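Local coordinates for hypothetical protein SA2161 (Staphylococcus aureus, PDB 1Y7R) that is of unknown function but probably transfers an acetyl group from acetyl-coenzyme A to a substrate not yet identified, at residues 19-24 with 68-73; 42-47 with 82-87. The protein carries 4 engineered substitutions. One frame throughout, in Å; residues are numbered along the deposited sequence.

Contact 1 (19-24 with 68-73). Engineered in segment 68-73: Leu72 (natural residue Ser).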
loop_
_atom_site.group_PDB
_atom_site.type_symbol
_atom_site.label_atom_id
_atom_site.label_comp_id
_atom_site.label_asym_id
_atom_site.label_seq_id
_atom_site.Cartn_x
_atom_site.Cartn_y
_atom_site.Cartn_z
ATOM N N ILE A 19 12.903 -5.968 14.376
ATOM C CA ILE A 19 14.053 -5.397 15.087
ATOM C C ILE A 19 15.386 -5.984 14.610
ATOM O O ILE A 19 16.397 -5.258 14.359
ATOM C CB ILE A 19 13.844 -5.562 16.607
ATOM C CG1 ILE A 19 12.775 -4.549 17.037
ATOM C CG2 ILE A 19 15.157 -5.365 17.394
ATOM C CD1 ILE A 19 12.122 -4.911 18.353
ATOM N N ASN A 20 15.405 -7.292 14.473
ATOM C CA ASN A 20 16.642 -7.961 14.105
ATOM C C ASN A 20 16.988 -7.908 12.635
ATOM O O ASN A 20 18.102 -8.294 12.257
ATOM C CB ASN A 20 16.641 -9.370 14.638
ATOM C CG ASN A 20 16.876 -9.381 16.117
ATOM O OD1 ASN A 20 18.010 -9.200 16.556
ATOM N ND2 ASN A 20 15.817 -9.481 16.893
ATOM N N ALA A 21 16.052 -7.401 11.834
ATOM C CA ALA A 21 16.339 -7.020 10.448
ATOM C C ALA A 21 16.809 -5.565 10.338
ATOM O O ALA A 21 17.104 -5.105 9.235
ATOM C CB ALA A 21 15.104 -7.239 9.569
ATOM N N GLY A 22 16.904 -4.854 11.463
ATOM C CA GLY A 22 17.367 -3.465 11.465
ATOM C C GLY A 22 16.279 -2.501 11.043
ATOM O O GLY A 22 16.572 -1.418 10.532
HETATM N N MSE A 23 15.015 -2.892 11.238
HETATM C CA MSE A 23 13.890 -2.014 10.882
HETATM C C MSE A 23 13.265 -1.412 12.113
HETATM O O MSE A 23 13.474 -1.908 13.216
HETATM C CB MSE A 23 12.837 -2.780 10.102
HETATM C CG MSE A 23 13.383 -3.310 8.791
HETATM SE SE MSE A 23 12.271 -4.718 8.037
HETATM C CE MSE A 23 10.619 -3.789 7.773
ATOM N N SER A 24 12.471 -0.359 11.920
ATOM C CA SER A 24 11.838 0.282 13.068
ATOM C C SER A 24 10.863 -0.681 13.740
ATOM O O SER A 24 10.226 -1.504 13.061
ATOM C CB SER A 24 11.118 1.558 12.662
ATOM O OG SER A 24 10.090 1.251 11.747
ATOM N N ASP A 68 6.889 -5.001 4.798
ATOM C CA ASP A 68 7.488 -5.885 5.815
ATOM C C ASP A 68 8.411 -6.935 5.229
ATOM O O ASP A 68 8.411 -8.095 5.678
ATOM C CB ASP A 68 6.388 -6.564 6.644
ATOM C CG ASP A 68 5.802 -5.637 7.678
ATOM O OD1 ASP A 68 6.549 -4.775 8.174
ATOM O OD2 ASP A 68 4.613 -5.731 7.989
ATOM N N ILE A 69 9.223 -6.556 4.230
ATOM C CA ILE A 69 10.255 -7.484 3.738
ATOM C C ILE A 69 11.398 -7.440 4.743
ATOM O O ILE A 69 12.205 -6.494 4.749
ATOM C CB ILE A 69 10.737 -7.104 2.319
ATOM C CG1 ILE A 69 9.523 -7.052 1.379
ATOM C CG2 ILE A 69 11.800 -8.118 1.795
ATOM C CD1 ILE A 69 8.835 -8.344 1.185
ATOM N N ALA A 70 11.469 -8.462 5.592
ATOM C CA ALA A 70 12.376 -8.426 6.732
ATOM C C ALA A 70 13.158 -9.717 6.740
ATOM O O ALA A 70 12.559 -10.795 6.825
ATOM C CB ALA A 70 11.580 -8.322 8.022
ATOM N N VAL A 71 14.480 -9.615 6.692
ATOM C CA VAL A 71 15.347 -10.797 6.802
ATOM C C VAL A 71 16.334 -10.482 7.931
ATOM O O VAL A 71 16.904 -9.393 7.948
ATOM C CB VAL A 71 16.103 -11.052 5.448
ATOM C CG1 VAL A 71 17.214 -12.093 5.606
ATOM C CG2 VAL A 71 15.090 -11.398 4.290
ATOM N N LEU A 72 16.543 -11.407 8.868
ATOM C CA LEU A 72 17.557 -11.200 9.919
ATOM C C LEU A 72 18.859 -10.663 9.360
ATOM O O LEU A 72 19.364 -11.150 8.331
ATOM C CB LEU A 72 17.851 -12.494 10.658
ATOM C CG LEU A 72 16.702 -13.049 11.476
ATOM C CD1 LEU A 72 17.142 -14.406 12.028
ATOM C CD2 LEU A 72 16.382 -12.074 12.612
ATOM N N LYS A 73 19.422 -9.672 10.055
ATOM C CA LYS A 73 20.709 -9.125 9.632
ATOM C C LYS A 73 21.728 -10.262 9.415
ATOM O O LYS A 73 22.426 -10.279 8.398
ATOM C CB LYS A 73 21.206 -8.143 10.673
ATOM C CG LYS A 73 21.549 -6.748 10.145
ATOM C CD LYS A 73 20.539 -6.147 9.165
ATOM C CE LYS A 73 21.150 -4.903 8.454
ATOM N NZ LYS A 73 20.428 -4.477 7.188
#

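Contact 2 (42-47 with 82-87). With PO4 (phosphate ion), chain C.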
loop_
_atom_site.group_PDB
_atom_site.type_symbol
_atom_site.label_atom_id
_atom_site.label_comp_id
_atom_site.label_asym_id
_atom_site.label_seq_id
_atom_site.Cartn_x
_atom_site.Cartn_y
_atom_site.Cartn_z
ATOM N N VAL A 42 4.424 -14.596 3.690
ATOM C CA VAL A 42 5.383 -15.718 3.579
ATOM C C VAL A 42 6.390 -15.594 4.702
ATOM O O VAL A 42 6.846 -14.498 5.022
ATOM C CB VAL A 42 6.273 -15.651 2.238
ATOM C CG1 VAL A 42 6.907 -14.286 1.951
ATOM C CG2 VAL A 42 7.325 -16.813 2.179
ATOM N N THR A 43 6.717 -16.724 5.315
ATOM C CA THR A 43 7.689 -16.794 6.402
ATOM C C THR A 43 8.673 -17.928 6.128
ATOM O O THR A 43 8.307 -18.968 5.551
ATOM C CB THR A 43 7.026 -16.989 7.794
ATOM O OG1 THR A 43 5.948 -17.933 7.686
ATOM C CG2 THR A 43 6.475 -15.611 8.331
ATOM N N LEU A 44 9.929 -17.678 6.487
ATOM C CA LEU A 44 11.033 -18.626 6.314
ATOM C C LEU A 44 11.586 -18.976 7.675
ATOM O O LEU A 44 11.864 -18.090 8.498
ATOM C CB LEU A 44 12.160 -17.993 5.509
ATOM C CG LEU A 44 11.786 -17.436 4.129
ATOM C CD1 LEU A 44 13.050 -16.848 3.519
ATOM C CD2 LEU A 44 11.209 -18.443 3.187
ATOM N N TYR A 45 11.792 -20.264 7.891
ATOM C CA TYR A 45 12.301 -20.741 9.172
ATOM C C TYR A 45 13.562 -21.593 8.960
ATOM O O TYR A 45 13.606 -22.432 8.038
ATOM C CB TYR A 45 11.262 -21.592 9.896
ATOM C CG TYR A 45 10.045 -20.865 10.387
ATOM C CD1 TYR A 45 10.029 -20.293 11.660
ATOM C CD2 TYR A 45 8.889 -20.791 9.620
ATOM C CE1 TYR A 45 8.917 -19.633 12.143
ATOM C CE2 TYR A 45 7.749 -20.132 10.104
ATOM C CZ TYR A 45 7.771 -19.563 11.368
ATOM O OH TYR A 45 6.642 -18.891 11.840
ATOM N N ASP A 46 14.562 -21.363 9.809
ATOM C CA ASP A 46 15.775 -22.160 9.836
ATOM C C ASP A 46 15.612 -22.975 11.107
ATOM O O ASP A 46 15.700 -22.406 12.213
ATOM C CB ASP A 46 17.038 -21.275 9.930
ATOM C CG ASP A 46 18.322 -22.094 9.968
ATOM O OD1 ASP A 46 18.229 -23.332 9.984
ATOM O OD2 ASP A 46 19.452 -21.519 9.993
ATOM N N LYS A 47 15.345 -24.279 10.932
ATOM C CA LYS A 47 14.949 -25.179 12.023
ATOM C C LYS A 47 13.726 -24.536 12.713
ATOM O O LYS A 47 12.706 -24.351 12.054
ATOM C CB LYS A 47 16.142 -25.503 12.944
ATOM C CG LYS A 47 17.196 -26.319 12.173
ATOM C CD LYS A 47 18.401 -26.668 13.045
ATOM C CE LYS A 47 19.704 -26.325 12.304
ATOM N NZ LYS A 47 20.913 -26.753 13.062
ATOM N N SER A 82 15.377 -12.698 -1.753
ATOM C CA SER A 82 14.930 -13.117 -3.075
ATOM C C SER A 82 13.929 -14.248 -2.945
ATOM O O SER A 82 12.936 -14.264 -3.656
ATOM C CB SER A 82 16.099 -13.576 -3.957
ATOM O OG SER A 82 16.672 -12.461 -4.643
ATOM N N LEU A 83 14.172 -15.173 -2.016
ATOM C CA LEU A 83 13.223 -16.269 -1.780
ATOM C C LEU A 83 11.819 -15.757 -1.373
ATOM O O LEU A 83 10.786 -16.167 -1.942
ATOM C CB LEU A 83 13.814 -17.246 -0.744
ATOM C CG LEU A 83 12.965 -18.531 -0.564
ATOM C CD1 LEU A 83 12.748 -19.314 -1.858
ATOM C CD2 LEU A 83 13.662 -19.402 0.418
ATOM N N ILE A 84 11.802 -14.822 -0.428
ATOM C CA ILE A 84 10.571 -14.124 -0.026
ATOM C C ILE A 84 9.867 -13.494 -1.245
ATOM O O ILE A 84 8.674 -13.718 -1.493
ATOM C CB ILE A 84 10.899 -13.097 1.063
ATOM C CG1 ILE A 84 11.198 -13.847 2.370
ATOM C CG2 ILE A 84 9.741 -12.097 1.255
ATOM C CD1 ILE A 84 11.982 -13.045 3.409
HETATM N N MSE A 85 10.629 -12.753 -2.031
HETATM C CA MSE A 85 10.057 -12.058 -3.189
HETATM C C MSE A 85 9.530 -13.045 -4.222
HETATM O O MSE A 85 8.501 -12.780 -4.815
HETATM C CB MSE A 85 11.082 -11.109 -3.819
HETATM C CG MSE A 85 11.335 -9.825 -3.065
HETATM SE SE MSE A 85 9.665 -8.739 -2.868
HETATM C CE MSE A 85 9.425 -8.247 -4.750
ATOM N N GLU A 86 10.212 -14.179 -4.444
ATOM C CA GLU A 86 9.715 -15.173 -5.382
ATOM C C GLU A 86 8.326 -15.652 -4.957
ATOM O O GLU A 86 7.415 -15.784 -5.777
ATOM C CB GLU A 86 10.688 -16.368 -5.491
ATOM C CG GLU A 86 11.979 -16.040 -6.247
ATOM C CD GLU A 86 11.766 -15.965 -7.785
ATOM O OE1 GLU A 86 10.602 -15.831 -8.233
ATOM O OE2 GLU A 86 12.763 -16.066 -8.540
ATOM N N HIS A 87 8.143 -15.902 -3.666
ATOM C CA HIS A 87 6.813 -16.351 -3.192
ATOM C C HIS A 87 5.755 -15.243 -3.263
ATOM O O HIS A 87 4.607 -15.480 -3.701
ATOM C CB HIS A 87 6.956 -16.977 -1.812
ATOM C CG HIS A 87 7.603 -18.327 -1.858
ATOM N ND1 HIS A 87 6.875 -19.490 -2.014
ATOM C CD2 HIS A 87 8.908 -18.694 -1.868
ATOM C CE1 HIS A 87 7.703 -20.521 -2.054
ATOM N NE2 HIS A 87 8.943 -20.068 -1.972
HETATM P P PO4 C . 19.332 -11.386 -2.154
HETATM O O1 PO4 C . 19.012 -9.910 -1.963
HETATM O O2 PO4 C . 19.167 -11.812 -3.591
HETATM O O3 PO4 C . 18.347 -12.129 -1.271
HETATM O O4 PO4 C . 20.710 -11.769 -1.657
#

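Contact 1 (19-24 with 68-73)
Ala21 stands over the end of strand 63-71, its CB 3.2 Å from Val71 O, a close approach, and 4.0 Å from Ala70 CB. Ala21 CA lies a little farther from the same oxygen, 3.5 Å from Val71 O, in a bent CA-H...O contact. Just beyond it the chain leaves helix 11-20 through a Schellman motif, with positive phi at Gly22. Met23, present as selenomethionine, then drops its side chain onto the strand further upstream: SE lies 3.7 Å from Ala70 CB and equally near Ile69 O. A bend at chi3 (61°) carries CE toward Asp68, whose carboxylate is held by salt bridges to Arg18 and Arg55 and a hydrogen bond to Tyr14. On the other side of Ala21, Asn20 makes the hydrogen bond of the contact: Lys73 N gives a nearly straight bond (170° at the hydrogen) to Asn20 O, 2.9 Å away. Asn20 CB also meets CD2 of Leu72, an engineered residue, at 3.4 Å, while its amide ND2 turns back to Ala16 O in its own helix. Lys73, bent at chi2 (44°), lays CD 3.6 Å from Ala21 O. The helix end is thus joined to the strand by one backbone N-H...O=C hydrogen bond, from Lys73 to Asn20, and otherwise by van der Waals contacts, chiefly of Ala21 CB, Met23 SE and Asn20 CB, some of them against carbonyl oxygens.

Contact 2 (42-47 with 82-87)
Leu83, Ile84 and His87 of helix 80-95 pack on Val42 and Leu44 of strand 40-46, the two segment axes 8.8 Å apart and running at 145°. First, Ser82 is turned to a bound phosphate ion, gripping it twice: Ser82 N bonds PO4 O3, and Ser82 OG donates to PO4 O2 at 2.8 Å. Leu83, its CG anti to the backbone N (chi1 -173°), brings CD2 to within 3.8 Å of Leu44 CD2. Ile84 wedges in with both branches, CG1 3.7 Å from Leu44 CD1 and CG2 3.6 Å from Val42 CG1; Leu44 thus meets Leu83 mainly through CD2 and Ile84 through CD1. The Val42 contacts belong to one of two modelled conformers. One turn on, His87 CB meets Val42 CG2 at 4.0 Å, the two side chains crossing at about a right angle, while ND1 bonds the hydroxyl of Tyr6. The contact is apolar throughout, Leu44 and Val42 also touching Val4 of strand 3-5. The helix lies on one face of the sheet, roughly antiparallel to strand 40-46, with the phosphate, probably from the crystallisation liquor, at its first turn; this is consistent with GNAT enzymes, where that turn and the loop before it bind the acetyl-coenzyme A pyrophosphate.

How the contacts relate
The centres of contact 1 and contact 2 lie about 13 Å apart, on opposite faces of the same mixed sheet. Strand 63-71 joins them: Ala70 faces helix 11-20, whereas Ile69 and Val71 face helix 80-95, the next helix in the chain. There Val71 CG2 touches Ile84 CD1 at 3.6 Å, and Ile69 also packs on Ile84, which in contact 2 reaches strand 40-46. The segments alternate in sequence, 19-24, 42-47, 68-73, 82-87, so the two contacts cross along the chain. Two phosphate ions, probably from the crystallisation liquor, lie at Ser82 and near the Val71 side chain, consistent with a cofactor pocket at the strand-to-helix passage, as in GNAT enzymes.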